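Local atomic coordinates of uncharacterized protein (Acinetobacter baumannii, PDB entry 4L3U), a protein that is of unknown function but folds as a small, all-helical single chain belonging to a family of uncharacterised bacterial proteins. Residues Q37-T40 against G41-N44; S45-R48 against M49-Q53; N70-K74 against A75-Q79. All coordinates share one frame; numbering follows the deposited sequence.

Interaction 1 (Q37-T40 against G41-N44)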
ATOM      1  N   GLN A  37      -2.948  18.698   8.316  1.00 49.92           N
ATOM      2  CA  GLN A  37      -3.815  18.487   9.464  1.00 46.76           C
ATOM      3  C   GLN A  37      -3.052  17.730  10.553  1.00 44.83           C
ATOM      4  O   GLN A  37      -2.092  18.261  11.118  1.00 44.92           O
ATOM      5  CB  GLN A  37      -5.105  17.757   9.053  1.00 42.71           C
ATOM      6  CG  GLN A  37      -5.918  18.479   7.983  1.00 40.66           C
ATOM      7  CD  GLN A  37      -6.240  19.910   8.362  1.00 43.11           C
ATOM      8  OE1 GLN A  37      -6.314  20.250   9.541  1.00 44.03           O
ATOM      9  NE2 GLN A  37      -6.428  20.762   7.362  1.00 45.06           N
ATOM     10  N   LEU A  38      -3.450  16.491  10.823  1.00 42.60           N
ATOM     11  CA  LEU A  38      -2.974  15.782  12.008  1.00 42.99           C
ATOM     12  C   LEU A  38      -1.832  14.816  11.719  1.00 43.96           C
ATOM     13  O   LEU A  38      -1.218  14.283  12.644  1.00 46.25           O
ATOM     14  CB  LEU A  38      -4.129  15.024  12.665  1.00 40.60           C
ATOM     15  CG  LEU A  38      -5.312  15.886  13.106  1.00 40.02           C
ATOM     16  CD1 LEU A  38      -6.427  15.014  13.641  1.00 41.03           C
ATOM     17  CD2 LEU A  38      -4.892  16.907  14.157  1.00 40.26           C
ATOM     18  N   TYR A  39      -1.549  14.588  10.442  1.00 42.67           N
ATOM     19  CA  TYR A  39      -0.433  13.735  10.063  1.00 38.40           C
ATOM     20  C   TYR A  39       0.813  14.559   9.770  1.00 40.59           C
ATOM     21  O   TYR A  39       0.804  15.416   8.890  1.00 41.94           O
ATOM     22  CB  TYR A  39      -0.784  12.898   8.847  1.00 36.16           C
ATOM     23  CG  TYR A  39       0.292  11.900   8.541  1.00 36.10           C
ATOM     24  CD1 TYR A  39       0.657  10.945   9.479  1.00 34.03           C
ATOM     25  CD2 TYR A  39       0.960  11.922   7.330  1.00 36.90           C
ATOM     26  CE1 TYR A  39       1.650  10.035   9.216  1.00 34.48           C
ATOM     27  CE2 TYR A  39       1.952  11.009   7.055  1.00 36.50           C
ATOM     28  CZ  TYR A  39       2.294  10.071   8.004  1.00 34.49           C
ATOM     29  OH  TYR A  39       3.282   9.163   7.738  1.00 34.29           O
ATOM     30  N   THR A  40       1.882  14.286  10.508  1.00 43.92           N
ATOM     31  CA  THR A  40       3.105  15.079  10.422  1.00 49.77           C
ATOM     32  C   THR A  40       4.064  14.563   9.347  1.00 51.55           C
ATOM     33  O   THR A  40       4.900  15.314   8.839  1.00 54.25           O
ATOM     34  CB  THR A  40       3.835  15.111  11.782  1.00 51.05           C
ATOM     35  OG1 THR A  40       3.970  13.778  12.292  1.00 52.48           O
ATOM     36  CG2 THR A  40       3.052  15.945  12.781  1.00 50.21           C
ATOM     37  N   GLY A  41       3.936  13.286   9.000  1.00 47.60           N
ATOM     38  CA  GLY A  41       4.807  12.671   8.015  1.00 45.37           C
ATOM     39  C   GLY A  41       5.945  11.911   8.661  1.00 43.14           C
ATOM     40  O   GLY A  41       6.224  12.083   9.847  1.00 43.48           O
ATOM     41  N   VAL A  42       6.606  11.066   7.878  1.00 41.57           N
ATOM     42  CA  VAL A  42       7.743  10.307   8.372  1.00 41.72           C
ATOM     43  C   VAL A  42       8.953  11.222   8.425  1.00 46.18           C
ATOM     44  O   VAL A  42       9.369  11.775   7.406  1.00 45.57           O
ATOM     45  CB  VAL A  42       8.044   9.085   7.483  1.00 38.64           C
ATOM     46  CG1 VAL A  42       9.314   8.374   7.942  1.00 38.49           C
ATOM     47  CG2 VAL A  42       6.876   8.129   7.510  1.00 36.17           C
ATOM     48  N   GLN A  43       9.512  11.374   9.621  1.00 51.19           N
ATOM     49  CA  GLN A  43      10.624  12.289   9.840  1.00 55.74           C
ATOM     50  C   GLN A  43      11.962  11.711   9.381  1.00 55.07           C
ATOM     51  O   GLN A  43      12.733  12.393   8.706  1.00 57.15           O
ATOM     52  CB  GLN A  43      10.691  12.691  11.315  1.00 59.94           C
ATOM     53  CG  GLN A  43       9.842  13.911  11.664  1.00 64.38           C
ATOM     54  CD  GLN A  43       8.450  13.862  11.056  1.00 66.78           C
ATOM     55  OE1 GLN A  43       8.254  14.210   9.889  1.00 66.55           O
ATOM     56  NE2 GLN A  43       7.472  13.436  11.850  1.00 67.83           N
ATOM     57  N   ASN A  44      12.241  10.462   9.736  1.00 51.89           N
ATOM     58  CA  ASN A  44      13.483   9.826   9.308  1.00 50.29           C
ATOM     59  C   ASN A  44      13.511   9.688   7.791  1.00 48.24           C
ATOM     60  O   ASN A  44      12.760   8.900   7.212  1.00 46.91           O
ATOM     61  CB  ASN A  44      13.658   8.461   9.971  1.00 49.16           C
ATOM     62  CG  ASN A  44      15.050   7.899   9.776  1.00 49.64           C
ATOM     63  OD1 ASN A  44      15.313   7.182   8.813  1.00 49.99           O
ATOM     64  ND2 ASN A  44      15.954   8.233  10.687  1.00 50.41           N
TER
HETATM   65  O   HOH W   1       4.020  10.855  11.857  1.00 55.52           O
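Tyr39 lays its ring against the backbone of Gly41 two residues on, an example of an aromatic ring packed on a peptide within an irregular loop. The amide nitrogen of Gly41 sits over the centre of one ring face, 3.5 Å above the plane. The closest approach is 3.4 Å, from Tyr39 CE2 to Gly41 CA. A chi1 of -173° turns the ring away from the Tyr39 backbone N and forward along the chain, beside and in the same direction as the Val42 side chain, and Tyr39 OH ends 3.7 Å from Val42 CG2. Gly41 has a positive phi (97°), a conformation readily taken by glycine. This packed side is buried: Phe32 touches both Tyr39 and Val42, and Asp97 of helix 95-112 touches them as well.

The exposed side is looser and polar. Thr40 and Gln43 cross there at about a right angle, with Thr40 OG1 and Gln43 NE2 3.5 Å apart. A water bridges the two segments, 3.0 Å from Thr40 OG1 and donating to Gly41 O at 3.2 Å. Gln43, its chain bent at chi2, folds back so that NE2 gives Gly41 O a weak bond of 2.7 Å at 115°. The chemistry is thus divided: ring-to-peptide and apolar packing makes up the buried side, while on the polar side the carbonyl of Gly41 receives a water and a weak amide bond.

Interaction 2 (S45-R48 against M49-Q53)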
ATOM      1  N   SER A  45      14.377  10.468   7.152  1.00 47.41           N
ATOM      2  CA  SER A  45      14.420  10.538   5.698  1.00 46.91           C
ATOM      3  C   SER A  45      14.774   9.200   5.066  1.00 44.67           C
ATOM      4  O   SER A  45      14.251   8.845   4.007  1.00 45.08           O
ATOM      5  CB  SER A  45      15.434  11.580   5.245  1.00 50.12           C
ATOM      6  OG  SER A  45      15.537  11.579   3.832  1.00 52.68           O
ATOM      7  N   ALA A  46      15.677   8.470   5.711  1.00 42.24           N
ATOM      8  CA  ALA A  46      16.063   7.154   5.233  1.00 39.36           C
ATOM      9  C   ALA A  46      14.842   6.252   5.261  1.00 37.22           C
ATOM     10  O   ALA A  46      14.596   5.497   4.322  1.00 38.56           O
ATOM     11  CB  ALA A  46      17.170   6.580   6.097  1.00 39.21           C
ATOM     12  N   LEU A  47      14.066   6.357   6.334  1.00 35.59           N
ATOM     13  CA  LEU A  47      12.889   5.517   6.507  1.00 32.01           C
ATOM     14  C   LEU A  47      11.788   5.886   5.521  1.00 31.74           C
ATOM     15  O   LEU A  47      11.170   5.005   4.930  1.00 31.69           O
ATOM     16  CB  LEU A  47      12.358   5.619   7.934  1.00 29.70           C
ATOM     17  CG  LEU A  47      11.186   4.693   8.265  1.00 28.29           C
ATOM     18  CD1 LEU A  47      11.593   3.234   8.158  1.00 27.26           C
ATOM     19  CD2 LEU A  47      10.669   4.992   9.655  1.00 30.29           C
ATOM     20  N   ARG A  48      11.540   7.183   5.343  1.00 31.01           N
ATOM     21  CA  ARG A  48      10.487   7.626   4.436  1.00 30.25           C
ATOM     22  C   ARG A  48      10.765   7.152   3.020  1.00 31.29           C
ATOM     23  O   ARG A  48       9.875   6.654   2.333  1.00 31.36           O
ATOM     24  CB  ARG A  48      10.353   9.148   4.429  1.00 31.66           C
ATOM     25  CG  ARG A  48       9.183   9.624   3.572  1.00 32.36           C
ATOM     26  CD  ARG A  48       9.162  11.124   3.370  1.00 34.51           C
ATOM     27  NE  ARG A  48       8.935  11.851   4.615  1.00 35.02           N
ATOM     28  CZ  ARG A  48       8.495  13.102   4.681  1.00 37.97           C
ATOM     29  NH1 ARG A  48       8.218  13.775   3.573  1.00 37.15           N
ATOM     30  NH2 ARG A  48       8.323  13.685   5.858  1.00 41.52           N
HETATM   31  N   MSE A  49      12.005   7.327   2.586  1.00 31.61           N
HETATM   32  CA  MSE A  49      12.415   6.910   1.258  1.00 32.89           C
HETATM   33  C   MSE A  49      12.257   5.404   1.101  1.00 32.50           C
HETATM   34  O   MSE A  49      11.781   4.915   0.074  1.00 30.25           O
HETATM   35  CB  MSE A  49      13.869   7.286   1.038  1.00 35.55           C
HETATM   36  CG  MSE A  49      14.359   7.049  -0.360  1.00 36.65           C
HETATM   37 SE   MSE A  49      16.261   7.362  -0.400  0.75 70.44          SE
HETATM   38  CE  MSE A  49      16.277   9.222   0.213  1.00 34.30           C
ATOM     39  N   SER A  50      12.670   4.676   2.131  1.00 34.47           N
ATOM     40  CA  SER A  50      12.548   3.226   2.164  1.00 33.24           C
ATOM     41  C   SER A  50      11.082   2.804   2.025  1.00 30.63           C
ATOM     42  O   SER A  50      10.776   1.785   1.404  1.00 27.17           O
ATOM     43  CB  SER A  50      13.135   2.696   3.476  1.00 37.14           C
ATOM     44  OG  SER A  50      13.179   1.286   3.496  1.00 41.51           O
ATOM     45  N   LEU A  51      10.183   3.601   2.601  1.00 30.88           N
ATOM     46  CA  LEU A  51       8.749   3.313   2.570  1.00 27.46           C
ATOM     47  C   LEU A  51       8.121   3.614   1.216  1.00 26.25           C
ATOM     48  O   LEU A  51       7.328   2.825   0.707  1.00 25.42           O
ATOM     49  CB  LEU A  51       8.027   4.117   3.648  1.00 30.03           C
ATOM     50  CG  LEU A  51       8.237   3.632   5.079  1.00 31.96           C
ATOM     51  CD1 LEU A  51       7.744   4.664   6.080  1.00 30.78           C
ATOM     52  CD2 LEU A  51       7.519   2.314   5.281  1.00 32.48           C
ATOM     53  N   ASN A  52       8.458   4.766   0.647  1.00 27.66           N
ATOM     54  CA  ASN A  52       7.994   5.114  -0.687  1.00 29.74           C
ATOM     55  C   ASN A  52       8.446   4.069  -1.706  1.00 33.03           C
ATOM     56  O   ASN A  52       7.729   3.762  -2.662  1.00 30.60           O
ATOM     57  CB  ASN A  52       8.504   6.503  -1.073  1.00 29.58           C
ATOM     58  CG  ASN A  52       7.748   7.611  -0.374  1.00 30.92           C
ATOM     59  OD1 ASN A  52       6.520   7.603  -0.334  1.00 32.32           O
ATOM     60  ND2 ASN A  52       8.477   8.565   0.193  1.00 32.12           N
ATOM     61  N   GLN A  53       9.632   3.512  -1.486  1.00 35.77           N
ATOM     62  CA  GLN A  53      10.166   2.482  -2.370  1.00 36.51           C
ATOM     63  C   GLN A  53       9.328   1.205  -2.298  1.00 30.86           C
ATOM     64  O   GLN A  53       8.999   0.612  -3.323  1.00 31.66           O
ATOM     65  CB  GLN A  53      11.625   2.182  -2.015  1.00 42.10           C
ATOM     66  CG  GLN A  53      12.238   1.033  -2.801  1.00 49.58           C
ATOM     67  CD  GLN A  53      12.244   1.278  -4.302  1.00 56.63           C
ATOM     68  OE1 GLN A  53      12.095   2.412  -4.762  1.00 58.83           O
ATOM     69  NE2 GLN A  53      12.415   0.208  -5.077  1.00 57.84           N
TER
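The guanidinium of Arg48 and the amide of Asn52 are turned 80° apart, almost perpendicular, although the two side chains run side by side in the same direction. Neither stacks on the other: it is the aliphatic part of the arginine that approaches the amide nitrogen, Arg48 CG lying 3.6 Å from Asn52 ND2. A chi1 of -175° carries Arg48 CG to the far side from its own N; the chain then bends at chi3, and its polar end is held by Val42 O and by a salt bridge to Asp30. That same aspartate accepts from Asn52 ND2, while Asn52 OD1 takes the backbone NH of His31, so both flat groups are held by partners in the preceding loop.

Beneath them the main backbone bonds run from residue i+4 to residue i. Asn52 N to Arg48 O is the straightest, 2.9 Å at 169°, and Leu51 N adds a weak i+3 bond to Arg48 O. Met49, present as selenomethionine, gives its N-H to Ser45 O. On another face of the helix, Leu47 CG meets Leu51 CD1 at 4.1 Å, with Phe32 and Val42 packing on Leu51. These are the first turns of helix 45-68, with i to i+4 pairs, of which Arg48 and Asn52 bind the preceding loop.

Interaction 3 (N70-K74 against A75-Q79)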
ATOM      1  N   ASN A  70      -5.368  -8.488 -19.397  1.00 39.46           N
ATOM      2  CA  ASN A  70      -6.261  -7.388 -19.741  1.00 39.10           C
ATOM      3  C   ASN A  70      -7.176  -7.019 -18.575  1.00 37.78           C
ATOM      4  O   ASN A  70      -7.333  -5.840 -18.245  1.00 37.28           O
ATOM      5  CB  ASN A  70      -7.091  -7.738 -20.979  1.00 40.13           C
ATOM      6  N   GLU A  71      -7.764  -8.035 -17.947  1.00 36.26           N
ATOM      7  CA  GLU A  71      -8.677  -7.835 -16.826  1.00 36.29           C
ATOM      8  C   GLU A  71      -8.319  -8.751 -15.660  1.00 35.78           C
ATOM      9  O   GLU A  71      -8.860  -9.850 -15.555  1.00 37.84           O
ATOM     10  CB  GLU A  71     -10.117  -8.111 -17.264  1.00 36.65           C
ATOM     11  N   PRO A  72      -7.406  -8.304 -14.778  1.00 32.34           N
ATOM     12  CA  PRO A  72      -7.026  -9.088 -13.593  1.00 30.64           C
ATOM     13  C   PRO A  72      -8.206  -9.408 -12.674  1.00 29.07           C
ATOM     14  O   PRO A  72      -9.077  -8.563 -12.479  1.00 28.76           O
ATOM     15  CB  PRO A  72      -6.029  -8.175 -12.872  1.00 28.54           C
ATOM     16  CG  PRO A  72      -5.482  -7.290 -13.933  1.00 27.34           C
ATOM     17  CD  PRO A  72      -6.615  -7.065 -14.888  1.00 29.25           C
ATOM     18  N   THR A  73      -8.222 -10.619 -12.123  1.00 29.06           N
ATOM     19  CA  THR A  73      -9.289 -11.048 -11.222  1.00 29.52           C
ATOM     20  C   THR A  73      -9.108 -10.437  -9.835  1.00 27.88           C
ATOM     21  O   THR A  73      -8.028  -9.948  -9.508  1.00 29.14           O
ATOM     22  CB  THR A  73      -9.329 -12.584 -11.087  1.00 29.04           C
ATOM     23  OG1 THR A  73      -8.135 -13.050 -10.449  1.00 27.67           O
ATOM     24  CG2 THR A  73      -9.452 -13.231 -12.452  1.00 29.73           C
ATOM     25  N   LYS A  74     -10.162 -10.473  -9.022  1.00 26.07           N
ATOM     26  CA  LYS A  74     -10.100  -9.911  -7.678  1.00 23.81           C
ATOM     27  C   LYS A  74      -9.049 -10.637  -6.852  1.00 23.04           C
ATOM     28  O   LYS A  74      -8.306 -10.017  -6.091  1.00 21.91           O
ATOM     29  CB  LYS A  74     -11.464  -9.992  -6.988  1.00 22.84           C
ATOM     30  CG  LYS A  74     -12.568  -9.259  -7.725  1.00 21.78           C
ATOM     31  CD  LYS A  74     -12.299  -7.772  -7.807  1.00 21.73           C
ATOM     32  CE  LYS A  74     -13.444  -7.055  -8.488  1.00 28.92           C
ATOM     33  NZ  LYS A  74     -13.292  -5.583  -8.416  1.00 30.15           N
ATOM     34  N   ALA A  75      -8.982 -11.954  -7.022  1.00 23.73           N
ATOM     35  CA  ALA A  75      -8.039 -12.770  -6.269  1.00 22.40           C
ATOM     36  C   ALA A  75      -6.601 -12.434  -6.654  1.00 22.66           C
ATOM     37  O   ALA A  75      -5.715 -12.408  -5.799  1.00 22.16           O
ATOM     38  CB  ALA A  75      -8.320 -14.243  -6.492  1.00 22.80           C
ATOM     39  N   GLU A  76      -6.376 -12.173  -7.938  1.00 23.21           N
ATOM     40  CA  GLU A  76      -5.056 -11.789  -8.424  1.00 22.64           C
ATOM     41  C   GLU A  76      -4.644 -10.451  -7.845  1.00 22.86           C
ATOM     42  O   GLU A  76      -3.532 -10.295  -7.348  1.00 25.63           O
ATOM     43  CB  GLU A  76      -5.049 -11.699  -9.950  1.00 24.45           C
ATOM     44  CG  GLU A  76      -5.060 -13.049 -10.640  1.00 27.88           C
ATOM     45  CD  GLU A  76      -5.399 -12.956 -12.115  1.00 30.01           C
ATOM     46  OE1 GLU A  76      -5.548 -11.830 -12.626  1.00 32.65           O
ATOM     47  OE2 GLU A  76      -5.519 -14.014 -12.767  1.00 32.22           O
ATOM     48  N   LEU A  77      -5.548  -9.487  -7.914  1.00 22.48           N
ATOM     49  CA  LEU A  77      -5.282  -8.163  -7.381  1.00 23.21           C
ATOM     50  C   LEU A  77      -5.037  -8.219  -5.876  1.00 24.01           C
ATOM     51  O   LEU A  77      -4.217  -7.472  -5.349  1.00 26.66           O
ATOM     52  CB  LEU A  77      -6.453  -7.232  -7.690  1.00 22.48           C
ATOM     53  CG  LEU A  77      -6.712  -6.968  -9.173  1.00 20.52           C
ATOM     54  CD1 LEU A  77      -8.060  -6.293  -9.343  1.00 22.88           C
ATOM     55  CD2 LEU A  77      -5.602  -6.124  -9.775  1.00 20.61           C
ATOM     56  N   LEU A  78      -5.739  -9.112  -5.185  1.00 22.73           N
ATOM     57  CA  LEU A  78      -5.625  -9.207  -3.734  1.00 21.36           C
ATOM     58  C   LEU A  78      -4.289  -9.797  -3.309  1.00 20.26           C
ATOM     59  O   LEU A  78      -3.719  -9.386  -2.306  1.00 24.23           O
ATOM     60  CB  LEU A  78      -6.763 -10.051  -3.159  1.00 23.23           C
ATOM     61  CG  LEU A  78      -6.789 -10.200  -1.632  1.00 23.01           C
ATOM     62  CD1 LEU A  78      -6.972  -8.852  -0.949  1.00 22.71           C
ATOM     63  CD2 LEU A  78      -7.881 -11.170  -1.207  1.00 22.87           C
ATOM     64  N   GLN A  79      -3.789 -10.764  -4.065  1.00 21.40           N
ATOM     65  CA  GLN A  79      -2.508 -11.367  -3.732  1.00 25.04           C
ATOM     66  C   GLN A  79      -1.365 -10.372  -3.890  1.00 24.17           C
ATOM     67  O   GLN A  79      -0.443 -10.351  -3.080  1.00 22.74           O
ATOM     68  CB  GLN A  79      -2.244 -12.599  -4.593  1.00 27.38           C
ATOM     69  CG  GLN A  79      -0.880 -13.209  -4.345  1.00 32.77           C
ATOM     70  CD  GLN A  79      -0.731 -14.581  -4.963  1.00 40.72           C
ATOM     71  OE1 GLN A  79      -1.690 -15.349  -5.039  1.00 46.29           O
ATOM     72  NE2 GLN A  79       0.476 -14.898  -5.408  1.00 42.15           N
TER
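Thr73 and Glu76 lean across one another at a slant, each side chain bonded to the other's backbone. Thr73 OG1 stands between its own backbone N and carbonyl carbon (chi1 65°), which aims it into the helix, where it accepts from Glu76 N at 3.2 Å and 153°. In return the carboxylate of Glu76, carried on a chain extended beyond CG, reaches back to the N-cap residue, and its OE1 accepts from Thr73 N at 3.0 Å. The N-H comes from well above the carboxylate plane, 64° out of it. The two groups are close enough that Glu76 CG also lies 3.1 Å from Thr73 OG1.

Pro72 and Leu77 make the apolar counterpart: the proline CB rests 3.7 Å from Leu77 CD2, and both residues pack on Leu65 and Tyr66 of helix 45-68. Ordinary helical bonds follow at once, from Leu77 N to Thr73 O at 3.0 Å and from Leu78 N to Lys74 O. A negative carboxylate at this end would be expected to interact favourably with the positive end of the helix dipole. Reciprocal bonds between the N-cap residue and the residue three positions later define a capping box, here opening helix 74-86.

In the fold
From the N terminus, the chain leaves helix 14-27 and enters the loop that holds interaction 1, which closes just before helix 45-68 begins. Interaction 2 is the opening of that helix, so the two follow directly and touch: Val42 packs on Leu47 and Leu51, and Val42 O meets Arg48 NH2 at 2.7 Å, probably a hydrogen bond. Interaction 3 comes later in series, where the connection after helix 45-68 turns into helix 74-86. It lies on the opposite side of the chain's centre, its centre about 32 Å from that of interaction 1 and about 27 Å from that of interaction 2. All three are local and none nests or crosses; they sit at the entries to two successive helices.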